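Local structure of extracellular solute-binding protein, family 5 (Chelativorans sp., 6WM6) at residues 53-58 with 70-75; 346-351 with 526-531; 405-410 with 432-437. The protein binds EDTA and related aminopolycarboxylates in the periplasm, probably handing them to an ABC transporter for uptake into the cell. One frame throughout, in Å; residues are numbered along the deposited sequence. Where two conformers were deposited one is given.

Interaction 1: 53-58 with 70-75. With EDO (1,2-ethanediol), chain H; SO4 (sulfate ion), chain B.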
# COMPACT_ATOMS: atom_id res chain seq x y z
N ALA A 53 2.97 18.27 2.93
CA ALA A 53 2.08 17.98 4.04
C ALA A 53 1.91 16.49 4.23
O ALA A 53 1.74 15.75 3.25
CB ALA A 53 0.69 18.59 3.77
N VAL A 54 1.93 16.03 5.49
CA VAL A 54 1.64 14.64 5.83
C VAL A 54 0.56 14.60 6.89
O VAL A 54 0.41 15.55 7.66
CB VAL A 54 2.89 13.86 6.27
CG1 VAL A 54 3.92 13.86 5.14
CG2 VAL A 54 3.46 14.42 7.54
N THR A 55 -0.19 13.49 6.92
CA THR A 55 -1.44 13.41 7.66
C THR A 55 -1.32 12.74 9.03
O THR A 55 -2.31 12.70 9.76
CB THR A 55 -2.49 12.64 6.84
OG1 THR A 55 -2.01 11.32 6.56
CG2 THR A 55 -2.78 13.35 5.52
N ARG A 56 -0.15 12.22 9.39
CA ARG A 56 0.06 11.61 10.69
C ARG A 56 1.28 12.23 11.36
O ARG A 56 2.24 12.64 10.69
CB ARG A 56 0.31 10.10 10.59
CG ARG A 56 -0.74 9.29 9.85
CD ARG A 56 -0.23 7.86 9.66
NE ARG A 56 -1.17 7.00 8.96
CZ ARG A 56 -2.09 6.25 9.55
NH1 ARG A 56 -2.21 6.24 10.87
NH2 ARG A 56 -2.90 5.49 8.82
N ASP A 57 1.26 12.28 12.70
CA ASP A 57 2.48 12.57 13.44
C ASP A 57 3.44 11.39 13.32
O ASP A 57 3.04 10.28 12.96
CB ASP A 57 2.15 12.84 14.91
CG ASP A 57 3.33 13.40 15.71
OD1 ASP A 57 4.29 13.92 15.13
OD2 ASP A 57 3.29 13.31 16.96
N ILE A 58 4.72 11.64 13.58
CA ILE A 58 5.74 10.60 13.54
C ILE A 58 6.07 10.21 14.98
O ILE A 58 6.70 10.97 15.72
CB ILE A 58 7.02 11.07 12.83
CG1 ILE A 58 6.73 11.68 11.46
CG2 ILE A 58 8.00 9.90 12.73
CD1 ILE A 58 6.15 10.71 10.48
N ASN A 70 3.40 2.61 7.66
CA ASN A 70 2.33 3.38 7.05
C ASN A 70 2.96 4.34 6.04
O ASN A 70 4.18 4.56 6.02
CB ASN A 70 1.45 4.08 8.08
CG ASN A 70 2.18 5.15 8.85
OD1 ASN A 70 2.76 6.09 8.27
ND2 ASN A 70 2.15 5.06 10.18
N ALA A 71 2.11 4.92 5.19
CA ALA A 71 2.62 5.73 4.09
C ALA A 71 3.30 7.01 4.57
O ALA A 71 4.17 7.54 3.88
CB ALA A 71 1.49 6.07 3.12
N VAL A 72 2.92 7.54 5.73
CA VAL A 72 3.57 8.75 6.24
C VAL A 72 5.02 8.46 6.63
O VAL A 72 5.96 9.17 6.23
CB VAL A 72 2.78 9.36 7.41
CG1 VAL A 72 3.56 10.50 8.05
CG2 VAL A 72 1.43 9.84 6.91
N VAL A 73 5.24 7.42 7.44
CA VAL A 73 6.61 7.07 7.83
C VAL A 73 7.42 6.73 6.59
O VAL A 73 8.61 7.06 6.48
CB VAL A 73 6.60 5.94 8.87
CG1 VAL A 73 8.02 5.57 9.28
CG2 VAL A 73 5.78 6.34 10.08
N ARG A 74 6.81 6.03 5.64
CA ARG A 74 7.52 5.66 4.42
C ARG A 74 7.93 6.91 3.66
O ARG A 74 9.08 7.03 3.21
CB ARG A 74 6.62 4.75 3.58
CG ARG A 74 7.36 3.82 2.66
CD ARG A 74 6.44 2.79 1.99
NE ARG A 74 5.75 1.95 2.97
CZ ARG A 74 4.45 1.94 3.20
NH1 ARG A 74 3.63 2.72 2.53
NH2 ARG A 74 3.97 1.13 4.13
N THR A 75 7.01 7.86 3.50
CA THR A 75 7.30 9.10 2.77
C THR A 75 8.41 9.90 3.45
O THR A 75 9.34 10.38 2.78
CB THR A 75 6.02 9.93 2.66
OG1 THR A 75 5.12 9.24 1.78
CG2 THR A 75 6.27 11.31 2.07
C1 EDO H . 1.01 12.02 2.97
O1 EDO H . 0.29 11.82 4.20
C2 EDO H . 2.00 10.88 2.76
O2 EDO H . 1.41 9.85 1.96
S SO4 B . -1.60 3.16 5.07
O1 SO4 B . -0.31 3.55 4.50
O2 SO4 B . -2.14 4.28 5.82
O3 SO4 B . -2.54 2.79 3.97
O4 SO4 B . -1.41 2.02 5.95
O HOH W 1 2.69 7.53 11.99
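Apolar contact centres on Val72. This residue, in the first turn of helix 71-77, directs its side chain at the end of strand 49-54 and the loop after it. Its two methyls divide the work. Val72 CG1 is anti to the backbone N (chi1 172°). Val72 CG1 meets Ile58 CD1 at 3.6 Å. It also touches Val54 CB. CG2 crosses obliquely to Arg56, and Val72 CG2 lies 3.7 Å from Arg56 CG. Ile58 bends its end back toward the helix, so that CD1 also comes near Val73 CG2. The carbonyl O of Arg56 is buried against Val72 CG1 and has no polar partner in the model.

Polar contact gathers at the helix start. Asn70 is the N-cap: Val73 N donates to Asn70 OD1 over 2.9 Å, nearly straight at 169°. The donor stands above the carbonyl plane. The capping bond holds the amide fixed. Arg56 and Asn70 reach toward each other tip to tip, Arg56 CD and NE meeting the amide. Guanidinium and amide planes are only 17° apart, with Asn70 CB over one guanidinium face. A water bridges the segments, accepting from Asn70 ND2 and donating to Asp57 O.

Two bound groups, probably from the crystallisation liquor, sit between the segments. Sulfate accepts from Ala71 N, with Ala71 N to SO4 O1 at 2.9 Å, and more weakly from Arg56 NH2. Tyr460 OH is another of its partners. The helix N terminus and the guanidinium would both favour an anion here. Ethanediol O1 accepts from Thr55 N; the molecule touches Val72 and Thr75.

Thr75 OG1 bonds back to Ala71 O, one turn earlier. Val54 and Thr75 also touch Phe254 of strand 251-256. This is an N-capped helix packed on the end of a beta strand, with an anion at the helix N terminus.

Interaction 2: 346-351 with 526-531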
# COMPACT_ATOMS: atom_id res chain seq x y z
N ARG A 346 -12.80 9.84 -15.42
CA ARG A 346 -13.14 9.28 -16.71
C ARG A 346 -12.58 7.87 -16.87
O ARG A 346 -11.45 7.59 -16.43
CB ARG A 346 -12.59 10.16 -17.84
N ASN A 347 -13.36 6.98 -17.47
CA ASN A 347 -12.94 5.63 -17.79
C ASN A 347 -12.29 4.96 -16.58
O ASN A 347 -11.22 4.35 -16.67
CB ASN A 347 -11.99 5.64 -19.00
CG ASN A 347 -12.66 6.17 -20.26
OD1 ASN A 347 -12.09 7.00 -20.97
ND2 ASN A 347 -13.87 5.70 -20.53
N TRP A 348 -12.96 5.07 -15.45
CA TRP A 348 -12.42 4.51 -14.21
C TRP A 348 -12.74 3.02 -14.17
O TRP A 348 -13.90 2.63 -14.32
CB TRP A 348 -13.02 5.20 -13.00
CG TRP A 348 -12.12 5.08 -11.79
CD1 TRP A 348 -12.29 4.28 -10.68
CD2 TRP A 348 -10.89 5.78 -11.59
NE1 TRP A 348 -11.24 4.46 -9.82
CE2 TRP A 348 -10.37 5.38 -10.35
CE3 TRP A 348 -10.18 6.73 -12.34
CZ2 TRP A 348 -9.17 5.89 -9.84
CZ3 TRP A 348 -9.00 7.23 -11.85
CH2 TRP A 348 -8.52 6.82 -10.60
N PRO A 349 -11.75 2.15 -13.99
CA PRO A 349 -12.02 0.72 -14.14
C PRO A 349 -12.68 0.08 -12.93
O PRO A 349 -12.31 0.36 -11.78
CB PRO A 349 -10.61 0.13 -14.36
CG PRO A 349 -9.70 1.06 -13.66
CD PRO A 349 -10.32 2.44 -13.80
N HIS A 350 -13.63 -0.79 -13.19
CA HIS A 350 -14.06 -1.77 -12.19
C HIS A 350 -12.88 -2.67 -11.83
O HIS A 350 -11.99 -2.93 -12.65
CB HIS A 350 -15.14 -2.67 -12.77
CG HIS A 350 -16.47 -2.02 -12.96
ND1 HIS A 350 -17.27 -1.63 -11.90
CD2 HIS A 350 -17.16 -1.71 -14.09
CE1 HIS A 350 -18.39 -1.11 -12.37
NE2 HIS A 350 -18.34 -1.13 -13.70
N MET A 351 -12.88 -3.17 -10.61
CA MET A 351 -11.94 -4.21 -10.20
C MET A 351 -12.75 -5.45 -9.84
O MET A 351 -13.50 -5.44 -8.85
CB MET A 351 -11.07 -3.78 -9.05
CG MET A 351 -10.02 -4.83 -8.71
SD MET A 351 -8.79 -4.11 -7.61
CE MET A 351 -8.02 -5.61 -6.98
N PRO A 526 -14.50 -7.11 -4.45
CA PRO A 526 -13.70 -5.96 -4.90
C PRO A 526 -14.59 -4.95 -5.60
O PRO A 526 -15.57 -5.31 -6.26
CB PRO A 526 -12.71 -6.59 -5.89
CG PRO A 526 -13.49 -7.76 -6.51
CD PRO A 526 -14.43 -8.24 -5.40
N ILE A 527 -14.23 -3.67 -5.47
CA ILE A 527 -15.04 -2.56 -5.99
C ILE A 527 -14.25 -1.82 -7.08
O ILE A 527 -14.44 -2.07 -8.27
CB ILE A 527 -15.56 -1.68 -4.85
CG1 ILE A 527 -16.42 -2.52 -3.88
CG2 ILE A 527 -16.37 -0.52 -5.39
CD1 ILE A 527 -16.79 -1.83 -2.58
N TYR A 528 -13.36 -0.92 -6.70
CA TYR A 528 -12.51 -0.21 -7.67
C TYR A 528 -11.39 0.47 -6.91
O TYR A 528 -11.44 0.64 -5.68
CB TYR A 528 -13.31 0.77 -8.53
CG TYR A 528 -14.00 1.90 -7.82
CD1 TYR A 528 -13.28 2.92 -7.22
CD2 TYR A 528 -15.40 1.98 -7.77
CE1 TYR A 528 -13.89 3.98 -6.57
CE2 TYR A 528 -16.02 3.03 -7.11
CZ TYR A 528 -15.27 4.01 -6.52
OH TYR A 528 -15.85 5.09 -5.86
N GLN A 529 -10.37 0.88 -7.66
CA GLN A 529 -9.19 1.53 -7.10
C GLN A 529 -9.48 2.95 -6.63
O GLN A 529 -10.20 3.72 -7.29
CB GLN A 529 -8.10 1.57 -8.17
CG GLN A 529 -7.44 0.22 -8.47
CD GLN A 529 -6.76 0.26 -9.79
OE1 GLN A 529 -7.38 0.04 -10.83
NE2 GLN A 529 -5.46 0.48 -9.77
N LEU A 530 -8.88 3.33 -5.51
CA LEU A 530 -8.96 4.70 -5.06
C LEU A 530 -8.19 5.60 -6.01
O LEU A 530 -7.16 5.22 -6.54
CB LEU A 530 -8.35 4.85 -3.66
CG LEU A 530 -9.20 4.40 -2.47
CD1 LEU A 530 -9.44 2.91 -2.44
CD2 LEU A 530 -8.51 4.84 -1.17
N PRO A 531 -8.65 6.83 -6.20
CA PRO A 531 -7.82 7.81 -6.92
C PRO A 531 -6.77 8.41 -6.01
O PRO A 531 -7.04 8.74 -4.86
CB PRO A 531 -8.84 8.87 -7.35
CG PRO A 531 -9.89 8.83 -6.28
CD PRO A 531 -9.98 7.37 -5.85
O HOH W 2 -10.14 -0.30 -10.25
O HOH W 3 -17.04 -1.72 -9.10
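The tight part of this contact is the Trp348 indole, inserted edge-on against strand 524-537. Its CG is anti to the backbone N (chi1 -156°), which carries the ring toward the strand. Trp348 NE1 donates to Gln529 O at 2.8 Å. The acceptor lies in the indole plane, and NE1 in the carbonyl plane. The same indole edge faces Tyr528 in an offset edge-to-face pair with planes at 90°; Trp348 NE1 is 3.6 Å from Tyr528 CD1. Farther round the ring, Trp348 CH2 meets Pro531 CB at 3.9 Å. Tyr528 OH is held by Thr340 OG1.

Farther along, Met351 N donates to Ile527 O across 3.0 Å, with the donor above the carbonyl plane. Next to it the ring of Pro526 lies against the Met351 carbonyl, Pro526 CB being 3.3 Å from Met351 O. The Met351 side chain is extended and its end leads away from the strand, toward Trp306 and Leu357.

The side at Pro349 and His350 is looser, and water does the joining. One water donates to Pro349 O and to Gln529 OE1 and accepts from Gln529 N, the last over 2.9 Å. Gln529 NE2 turns to Ser303 O. A second water, in the plane of the imidazole, links His350 ND1 to Ile527 O, so that this carbonyl takes two donors. The His350 side chain sets out away from the strand and is partly exposed.

The chemistry implies a loop fastened at two points, by one side-chain and one backbone N-H. Strand carbonyls accept both, and water bridges Pro349 O, Gln529 N and Gln529 OE1 between them.

Interaction 3: 405-410 with 432-437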
# COMPACT_ATOMS: atom_id res chain seq x y z
N SER A 405 -31.10 -10.87 11.30
CA SER A 405 -30.76 -9.67 12.03
C SER A 405 -30.42 -8.52 11.09
O SER A 405 -29.99 -8.72 9.95
CB SER A 405 -29.55 -9.93 12.92
OG SER A 405 -29.85 -10.91 13.90
N THR A 406 -30.60 -7.29 11.60
CA THR A 406 -30.06 -6.11 10.92
C THR A 406 -28.55 -6.28 10.77
O THR A 406 -27.86 -6.66 11.72
CB THR A 406 -30.39 -4.87 11.71
OG1 THR A 406 -31.82 -4.70 11.76
CG2 THR A 406 -29.77 -3.64 11.09
N LEU A 407 -28.05 -6.01 9.57
CA LEU A 407 -26.65 -6.22 9.26
C LEU A 407 -25.82 -5.02 9.69
O LEU A 407 -26.17 -3.88 9.41
CB LEU A 407 -26.49 -6.43 7.77
CG LEU A 407 -27.30 -7.59 7.18
CD1 LEU A 407 -27.07 -7.66 5.68
CD2 LEU A 407 -26.93 -8.90 7.84
N ARG A 408 -24.70 -5.30 10.34
CA ARG A 408 -23.77 -4.26 10.79
C ARG A 408 -22.74 -4.06 9.69
O ARG A 408 -21.95 -4.95 9.40
CB ARG A 408 -23.10 -4.70 12.08
CG ARG A 408 -24.08 -4.85 13.25
CD ARG A 408 -23.54 -5.82 14.31
NE ARG A 408 -23.31 -7.16 13.78
CZ ARG A 408 -22.66 -8.12 14.43
NH1 ARG A 408 -22.18 -7.90 15.63
NH2 ARG A 408 -22.50 -9.32 13.86
N LEU A 409 -22.78 -2.88 9.06
CA LEU A 409 -21.88 -2.51 7.97
C LEU A 409 -20.98 -1.40 8.48
O LEU A 409 -21.44 -0.28 8.69
CB LEU A 409 -22.69 -2.09 6.75
CG LEU A 409 -21.95 -1.44 5.58
CD1 LEU A 409 -20.66 -2.15 5.24
CD2 LEU A 409 -22.89 -1.40 4.37
N SER A 410 -19.72 -1.73 8.73
CA SER A 410 -18.76 -0.78 9.28
C SER A 410 -17.76 -0.33 8.22
O SER A 410 -17.52 -1.01 7.21
CB SER A 410 -18.05 -1.34 10.50
OG SER A 410 -17.25 -2.47 10.18
N LEU A 432 -34.22 -7.37 -0.79
CA LEU A 432 -34.09 -8.73 -0.28
C LEU A 432 -34.71 -8.89 1.10
O LEU A 432 -34.71 -10.01 1.63
CB LEU A 432 -32.62 -9.13 -0.21
CG LEU A 432 -31.82 -9.00 -1.51
CD1 LEU A 432 -30.39 -9.52 -1.30
CD2 LEU A 432 -32.50 -9.72 -2.68
N GLY A 433 -35.23 -7.82 1.69
CA GLY A 433 -35.74 -7.89 3.04
C GLY A 433 -34.69 -7.70 4.11
O GLY A 433 -34.90 -8.10 5.26
N LEU A 434 -33.53 -7.14 3.75
CA LEU A 434 -32.44 -6.91 4.68
C LEU A 434 -32.35 -5.44 5.05
O LEU A 434 -32.64 -4.55 4.25
CB LEU A 434 -31.11 -7.33 4.03
CG LEU A 434 -31.01 -8.83 3.78
CD1 LEU A 434 -29.81 -9.13 2.87
CD2 LEU A 434 -30.86 -9.58 5.09
N LYS A 435 -31.96 -5.19 6.31
CA LYS A 435 -31.71 -3.85 6.81
C LYS A 435 -30.25 -3.76 7.23
O LYS A 435 -29.59 -4.77 7.45
CB LYS A 435 -32.58 -3.55 8.03
CG LYS A 435 -34.08 -3.58 7.75
CD LYS A 435 -34.87 -3.59 9.06
CE LYS A 435 -36.34 -3.88 8.82
NZ LYS A 435 -37.04 -4.34 10.05
N THR A 436 -29.75 -2.54 7.33
CA THR A 436 -28.39 -2.32 7.76
C THR A 436 -28.31 -1.26 8.84
O THR A 436 -29.18 -0.39 8.97
CB THR A 436 -27.47 -1.90 6.62
OG1 THR A 436 -27.77 -0.55 6.25
CG2 THR A 436 -27.65 -2.82 5.44
N ASP A 437 -27.25 -1.36 9.63
CA ASP A 437 -26.82 -0.31 10.56
C ASP A 437 -25.44 0.12 10.12
O ASP A 437 -24.52 -0.71 10.04
CB ASP A 437 -26.76 -0.83 12.00
CG ASP A 437 -28.11 -0.82 12.69
OD1 ASP A 437 -29.02 -0.09 12.24
OD2 ASP A 437 -28.26 -1.55 13.70
O HOH W 4 -31.74 -7.42 7.94
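This is a parallel strand pairing between the start of strand 407-410 and the run into strand 436-439. It lies about 30 Å, centre to centre, from the middle of the chain, in the mixed sheet that also holds strand 456-462. Three backbone bonds make it. Leu407 N donates to Lys435 O at 2.9 Å. Asp437 N returns a bond to Leu407 O at 2.8 Å, nearly along the C=O axis. Leu409 N then donates to Asp437 O at 2.9 Å. Leu407 O also receives a CA-H contact from Thr436. Helix 416-429 links the strands, so this is a beta-alpha-beta crossover. Leu407 and Thr436 share the face where Ile429 of that helix packs. Thr436 OG1 bonds to Thr426 of the same helix. Leu407 CD1 meets Leu434 CD1 at 4.2 Å. Arg408 and Asp437 take the other face, but the Arg408 guanidinium turns outside the pair, to Gly452 O and in a salt bridge to Asp455. Thr406 packs beside the pairing. Thr406 CG2, anti to the backbone N, lies against the Asp437 carboxylate, 3.6 Å from Asp437 CG. Before the strands pair directly, a water accepts from Lys435 N and donates to Ser405 O, the latter at 3.0 Å.

From the N terminus, interaction 1 comes first and closes a short loop of 11 residues without helix or strand. It ties the end of strand 49-54 to helix 71-77. Interaction 2 opens much later, at 346-351, and closes only at 526-531, spanning 174 residues. Interaction 3 opens and closes within that span, joining 405-410 to 432-437 around helix 416-429. Interactions 2 and 3 reach the same seven-strand mixed sheet through different strands; their nearest atoms are about 9 Å apart. Interaction 1 lies at a strand of another, four-strand sheet, its centre about 25 Å from that of interaction 2 and about 35 Å from that of interaction 3. None of the three touch.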